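Local coordinates for 3-carboxy-cis,cis-muconate cycloisomerase (Acinetobacter calcoaceticus, PDB 1Q5N), which is a cycloisomerase of the largely helical lyase family, with a C-terminal region like that of adenylosuccinate lyase, and forms a four-chain assembly, at residues G249-M254 and E343-V348; Q130-Q135 and L337-L342. All blocks are in the same frame, centred on the assembly; numbering follows the deposited sequence.

Interaction 1. Residues G249-M254 and E343-V348; sequences GNVGKM and ERTLDV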
loop_
_atom_site.group_PDB
_atom_site.type_symbol
_atom_site.label_atom_id
_atom_site.label_comp_id
_atom_site.label_asym_id
_atom_site.label_seq_id
_atom_site.Cartn_x
_atom_site.Cartn_y
_atom_site.Cartn_z
ATOM N N GLY A 249 -13.879 1.117 -5.424
ATOM C CA GLY A 249 -13.370 2.211 -6.241
ATOM C C GLY A 249 -14.504 2.872 -7.070
ATOM O O GLY A 249 -14.504 4.091 -7.229
ATOM N N ASN A 250 -15.461 2.091 -7.604
ATOM C CA ASN A 250 -16.564 2.687 -8.387
ATOM C C ASN A 250 -17.422 3.636 -7.532
ATOM O O ASN A 250 -17.789 4.723 -7.999
ATOM C CB ASN A 250 -17.539 1.623 -8.979
ATOM C CG ASN A 250 -16.914 0.786 -10.087
ATOM O OD1 ASN A 250 -16.230 1.312 -10.983
ATOM N ND2 ASN A 250 -17.165 -0.517 -10.055
ATOM N N VAL A 251 -17.761 3.258 -6.297
ATOM C CA VAL A 251 -18.630 4.160 -5.533
ATOM C C VAL A 251 -17.812 5.316 -4.937
ATOM O O VAL A 251 -18.355 6.393 -4.622
ATOM C CB VAL A 251 -19.490 3.399 -4.451
ATOM C CG1 VAL A 251 -20.381 2.355 -5.168
ATOM C CG2 VAL A 251 -18.608 2.711 -3.405
ATOM N N GLY A 252 -16.499 5.081 -4.802
ATOM C CA GLY A 252 -15.589 6.124 -4.325
ATOM C C GLY A 252 -15.639 7.237 -5.386
ATOM O O GLY A 252 -15.752 8.408 -5.065
ATOM N N LYS A 253 -15.568 6.860 -6.663
ATOM C CA LYS A 253 -15.603 7.852 -7.735
ATOM C C LYS A 253 -16.936 8.627 -7.725
ATOM O O LYS A 253 -16.952 9.848 -7.941
ATOM C CB LYS A 253 -15.364 7.156 -9.105
ATOM C CG LYS A 253 -15.330 8.128 -10.311
ATOM C CD LYS A 253 -16.734 8.416 -10.902
ATOM C CE LYS A 253 -16.638 9.234 -12.198
ATOM N NZ LYS A 253 -15.989 10.580 -12.017
ATOM N N MET A 254 -18.044 7.914 -7.456
ATOM C CA MET A 254 -19.363 8.540 -7.398
ATOM C C MET A 254 -19.435 9.523 -6.201
ATOM O O MET A 254 -19.928 10.636 -6.344
ATOM C CB MET A 254 -20.420 7.448 -7.275
ATOM C CG MET A 254 -20.429 6.516 -8.505
ATOM S SD MET A 254 -21.472 5.110 -8.150
ATOM C CE MET A 254 -23.109 5.901 -7.934
ATOM N N GLU A 343 -23.958 0.337 0.863
ATOM C CA GLU A 343 -25.185 0.719 1.520
ATOM C C GLU A 343 -25.403 2.259 1.511
ATOM O O GLU A 343 -26.513 2.713 1.250
ATOM C CB GLU A 343 -25.216 0.178 2.956
ATOM C CG GLU A 343 -26.239 0.858 3.834
ATOM C CD GLU A 343 -26.450 0.105 5.117
ATOM O OE1 GLU A 343 -27.290 -0.835 5.113
ATOM O OE2 GLU A 343 -25.755 0.428 6.120
ATOM N N ARG A 344 -24.377 3.060 1.824
ATOM C CA ARG A 344 -24.542 4.506 1.793
ATOM C C ARG A 344 -24.748 5.023 0.346
ATOM O O ARG A 344 -25.566 5.911 0.099
ATOM C CB ARG A 344 -23.359 5.148 2.480
ATOM C CG ARG A 344 -23.599 5.064 3.950
ATOM C CD ARG A 344 -22.356 5.079 4.686
ATOM N NE ARG A 344 -22.565 4.514 6.013
ATOM C CZ ARG A 344 -22.259 3.252 6.350
ATOM N NH1 ARG A 344 -21.722 2.415 5.470
ATOM N NH2 ARG A 344 -22.499 2.826 7.584
ATOM N N THR A 345 -24.045 4.444 -0.620
ATOM C CA THR A 345 -24.241 4.860 -1.999
ATOM C C THR A 345 -25.721 4.620 -2.442
ATOM O O THR A 345 -26.350 5.501 -3.062
ATOM C CB THR A 345 -23.239 4.132 -2.913
ATOM O OG1 THR A 345 -21.924 4.475 -2.463
ATOM C CG2 THR A 345 -23.418 4.534 -4.431
ATOM N N LEU A 346 -26.280 3.450 -2.120
ATOM C CA LEU A 346 -27.691 3.155 -2.452
ATOM C C LEU A 346 -28.623 4.242 -1.872
ATOM O O LEU A 346 -29.429 4.810 -2.598
ATOM C CB LEU A 346 -28.091 1.785 -1.906
ATOM C CG LEU A 346 -29.469 1.315 -2.373
ATOM C CD1 LEU A 346 -29.607 1.368 -3.890
ATOM C CD2 LEU A 346 -29.631 -0.115 -1.863
ATOM N N ASP A 347 -28.511 4.532 -0.577
ATOM C CA ASP A 347 -29.320 5.596 0.029
ATOM C C ASP A 347 -29.272 6.897 -0.794
ATOM O O ASP A 347 -30.301 7.532 -1.020
ATOM C CB ASP A 347 -28.817 5.958 1.427
ATOM C CG ASP A 347 -29.187 4.954 2.443
ATOM O OD1 ASP A 347 -29.999 4.057 2.100
ATOM O OD2 ASP A 347 -28.663 5.052 3.588
ATOM N N VAL A 348 -28.067 7.297 -1.211
ATOM C CA VAL A 348 -27.891 8.511 -1.982
ATOM C C VAL A 348 -28.504 8.401 -3.380
ATOM O O VAL A 348 -29.135 9.353 -3.842
ATOM C CB VAL A 348 -26.356 8.902 -2.084
ATOM C CG1 VAL A 348 -26.135 10.027 -3.132
ATOM C CG2 VAL A 348 -25.848 9.337 -0.738
#
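Val-251 and Thr-345 face each other between two neighbouring helices, their CA atoms 6.7 Å apart, with Met-254 joining one turn further along the first helix. The apolar part of the contact gathers on the threonine methyl. CG2 of Thr-345 lies 3.8 Å from CG1 of Val-251 and equally 3.8 Å from CE of Met-254. The methionine chain bends at its last torsion (chi3 63°), turning its terminal methyl onto Thr-345, and the two side chains meet at about a right angle.

The threonine hydroxyl adds a polar atom to this otherwise greasy patch. OG1 of Thr-345 rests 3.3 Å from CB of Val-251, a close van der Waals approach to the branch point of the valine. Its polar needs are met within its own helix, by a hydrogen bond to the backbone O of Ala-341, consistent with its burial against valine.

The contact joins helices 235-261 and 323-351 within the long-helix bundle characteristic of this lyase superfamily. Helix 166-191 closes over the first of these, bringing Phe-177 onto Val-251 and Met-254 and Trp-173 onto Met-254, while Val-295 of helix 290-311 touches both Val-251 and Thr-345.

Interaction 2. Residues Q130-Q135 and L337-L342; sequences QNQVQQ and LTAGAL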
loop_
_atom_site.group_PDB
_atom_site.type_symbol
_atom_site.label_atom_id
_atom_site.label_comp_id
_atom_site.label_asym_id
_atom_site.label_seq_id
_atom_site.Cartn_x
_atom_site.Cartn_y
_atom_site.Cartn_z
ATOM N N GLN A 130 -23.699 -8.708 -3.667
ATOM C CA GLN A 130 -24.232 -8.803 -5.020
ATOM C C GLN A 130 -25.630 -8.173 -5.063
ATOM O O GLN A 130 -25.985 -7.440 -5.988
ATOM C CB GLN A 130 -24.304 -10.262 -5.479
ATOM C CG GLN A 130 -24.990 -10.409 -6.821
ATOM C CD GLN A 130 -24.723 -11.734 -7.484
ATOM O OE1 GLN A 130 -24.450 -12.747 -6.824
ATOM N NE2 GLN A 130 -24.804 -11.744 -8.823
ATOM N N ASN A 131 -26.427 -8.450 -4.051
ATOM C CA ASN A 131 -27.733 -7.870 -4.065
ATOM C C ASN A 131 -27.645 -6.327 -3.939
ATOM O O ASN A 131 -28.440 -5.621 -4.549
ATOM C CB ASN A 131 -28.587 -8.465 -2.953
ATOM C CG ASN A 131 -30.011 -7.954 -3.009
ATOM O OD1 ASN A 131 -30.514 -7.398 -2.026
ATOM N ND2 ASN A 131 -30.673 -8.104 -4.184
ATOM N N GLN A 132 -26.695 -5.807 -3.163
ATOM C CA GLN A 132 -26.550 -4.349 -3.050
ATOM C C GLN A 132 -26.159 -3.778 -4.416
ATOM O O GLN A 132 -26.694 -2.782 -4.852
ATOM C CB GLN A 132 -25.476 -3.989 -2.056
ATOM C CG GLN A 132 -25.805 -4.366 -0.636
ATOM C CD GLN A 132 -24.633 -4.040 0.285
ATOM O OE1 GLN A 132 -23.567 -4.614 0.134
ATOM N NE2 GLN A 132 -24.823 -3.114 1.229
ATOM N N VAL A 133 -25.251 -4.438 -5.124
ATOM C CA VAL A 133 -24.856 -3.919 -6.427
ATOM C C VAL A 133 -26.040 -3.922 -7.405
ATOM O O VAL A 133 -26.198 -2.991 -8.205
ATOM C CB VAL A 133 -23.711 -4.731 -7.015
ATOM C CG1 VAL A 133 -23.469 -4.329 -8.453
ATOM C CG2 VAL A 133 -22.470 -4.524 -6.158
ATOM N N GLN A 134 -26.849 -4.983 -7.339
ATOM C CA GLN A 134 -28.013 -5.146 -8.182
ATOM C C GLN A 134 -28.994 -3.960 -7.923
ATOM O O GLN A 134 -29.515 -3.385 -8.863
ATOM C CB GLN A 134 -28.685 -6.487 -7.833
ATOM C CG GLN A 134 -29.913 -6.820 -8.641
ATOM C CD GLN A 134 -29.591 -6.986 -10.138
ATOM O OE1 GLN A 134 -28.731 -7.793 -10.514
ATOM N NE2 GLN A 134 -30.288 -6.226 -10.996
ATOM N N GLN A 135 -29.261 -3.623 -6.664
ATOM C CA GLN A 135 -30.142 -2.505 -6.379
ATOM C C GLN A 135 -29.532 -1.162 -6.827
ATOM O O GLN A 135 -30.260 -0.284 -7.311
ATOM C CB GLN A 135 -30.446 -2.409 -4.898
ATOM C CG GLN A 135 -31.256 -3.503 -4.416
ATOM C CD GLN A 135 -31.496 -3.335 -2.961
ATOM O OE1 GLN A 135 -32.360 -2.545 -2.557
ATOM N NE2 GLN A 135 -30.721 -4.045 -2.140
ATOM N N LEU A 337 -16.106 -2.893 4.580
ATOM C CA LEU A 337 -16.029 -1.527 4.052
ATOM C C LEU A 337 -16.777 -1.419 2.727
ATOM O O LEU A 337 -17.416 -0.378 2.451
ATOM C CB LEU A 337 -14.565 -1.070 3.862
ATOM C CG LEU A 337 -13.831 -0.820 5.185
ATOM C CD1 LEU A 337 -12.348 -0.821 5.019
ATOM C CD2 LEU A 337 -14.291 0.502 5.749
ATOM N N THR A 338 -16.705 -2.474 1.910
ATOM C CA THR A 338 -17.370 -2.466 0.615
ATOM C C THR A 338 -18.908 -2.479 0.784
ATOM O O THR A 338 -19.631 -1.704 0.126
ATOM C CB THR A 338 -16.947 -3.693 -0.237
ATOM O OG1 THR A 338 -15.540 -3.666 -0.452
ATOM C CG2 THR A 338 -17.681 -3.696 -1.601
ATOM N N ALA A 339 -19.404 -3.363 1.658
ATOM C CA ALA A 339 -20.847 -3.475 1.909
ATOM C C ALA A 339 -21.291 -2.151 2.562
ATOM O O ALA A 339 -22.355 -1.615 2.236
ATOM C CB ALA A 339 -21.142 -4.699 2.844
ATOM N N GLY A 340 -20.470 -1.609 3.475
ATOM C CA GLY A 340 -20.817 -0.311 4.070
ATOM C C GLY A 340 -20.864 0.810 3.015
ATOM O O GLY A 340 -21.790 1.628 2.963
ATOM N N ALA A 341 -19.890 0.833 2.120
ATOM C CA ALA A 341 -19.868 1.891 1.108
ATOM C C ALA A 341 -21.050 1.734 0.138
ATOM O O ALA A 341 -21.620 2.718 -0.310
ATOM C CB ALA A 341 -18.485 1.882 0.310
ATOM N N LEU A 342 -21.395 0.495 -0.194
ATOM C CA LEU A 342 -22.528 0.218 -1.087
ATOM C C LEU A 342 -23.821 0.641 -0.420
ATOM O O LEU A 342 -24.688 1.239 -1.055
ATOM C CB LEU A 342 -22.608 -1.276 -1.399
ATOM C CG LEU A 342 -21.622 -1.699 -2.438
ATOM C CD1 LEU A 342 -21.579 -3.204 -2.514
ATOM C CD2 LEU A 342 -22.070 -1.072 -3.749
#
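The CA atoms of Gln-132 and Leu-342 are the nearest pair, at 6.4 Å, between segments 130-135 and 337-342, which run in nearly the same direction with axes 10.0 Å apart and inclined at 26°. They belong to helices 110-146 and 323-351, long helices of the central bundle characteristic of this lyase superfamily.

Most of the bridging is done by Gln-132. With CG anti to the carbonyl carbon (chi1 -66°) and the chain extended beyond it, Gln-132 spans the gap and delivers its amide to the backbone of Ala-339. There its CD lies 3.8 Å from CB of Leu-342, as the chain crosses the leucine obliquely. CG2 of Val-133 adds a smaller apolar touch, 4.0 Å from CD1 of Leu-342. Val-133 also packs on Leu-181 of helix 166-191, and Leu-342 reaches Ile-247 of helix 235-261.

OE1 of Gln-132 comes nearest to CA of Ala-339, at 3.4 Å, with CB of Ala-339 and CD1 of Leu-342 each 3.6 Å away; it is buried without a polar partner in the model. NE2 of Gln-132 donates to O of Ala-339 over 3.1 Å, a bent bond with 148° at the hydrogen, the donor tilted out of the carbonyl plane.

In the fold
Both interactions are buried in the core of the chain and share helix 323-351, which packs against both partners over this region: interaction 2 takes its contact with helix 110-146, interaction 1 its contact with helix 235-261. Their centres are 8 Å apart and they touch directly, with CG2 of Val-251 3.8 Å from CB of Ala-341. Their chemistry differs. In interaction 1 the polar side chain bonds back to its own helix and meets the other only by van der Waals contact, whereas in interaction 2 a glutamine amide ties one helix to a backbone carbonyl of the other. Together they join one helix to two partners whose segments lie more than 110 residues apart in sequence.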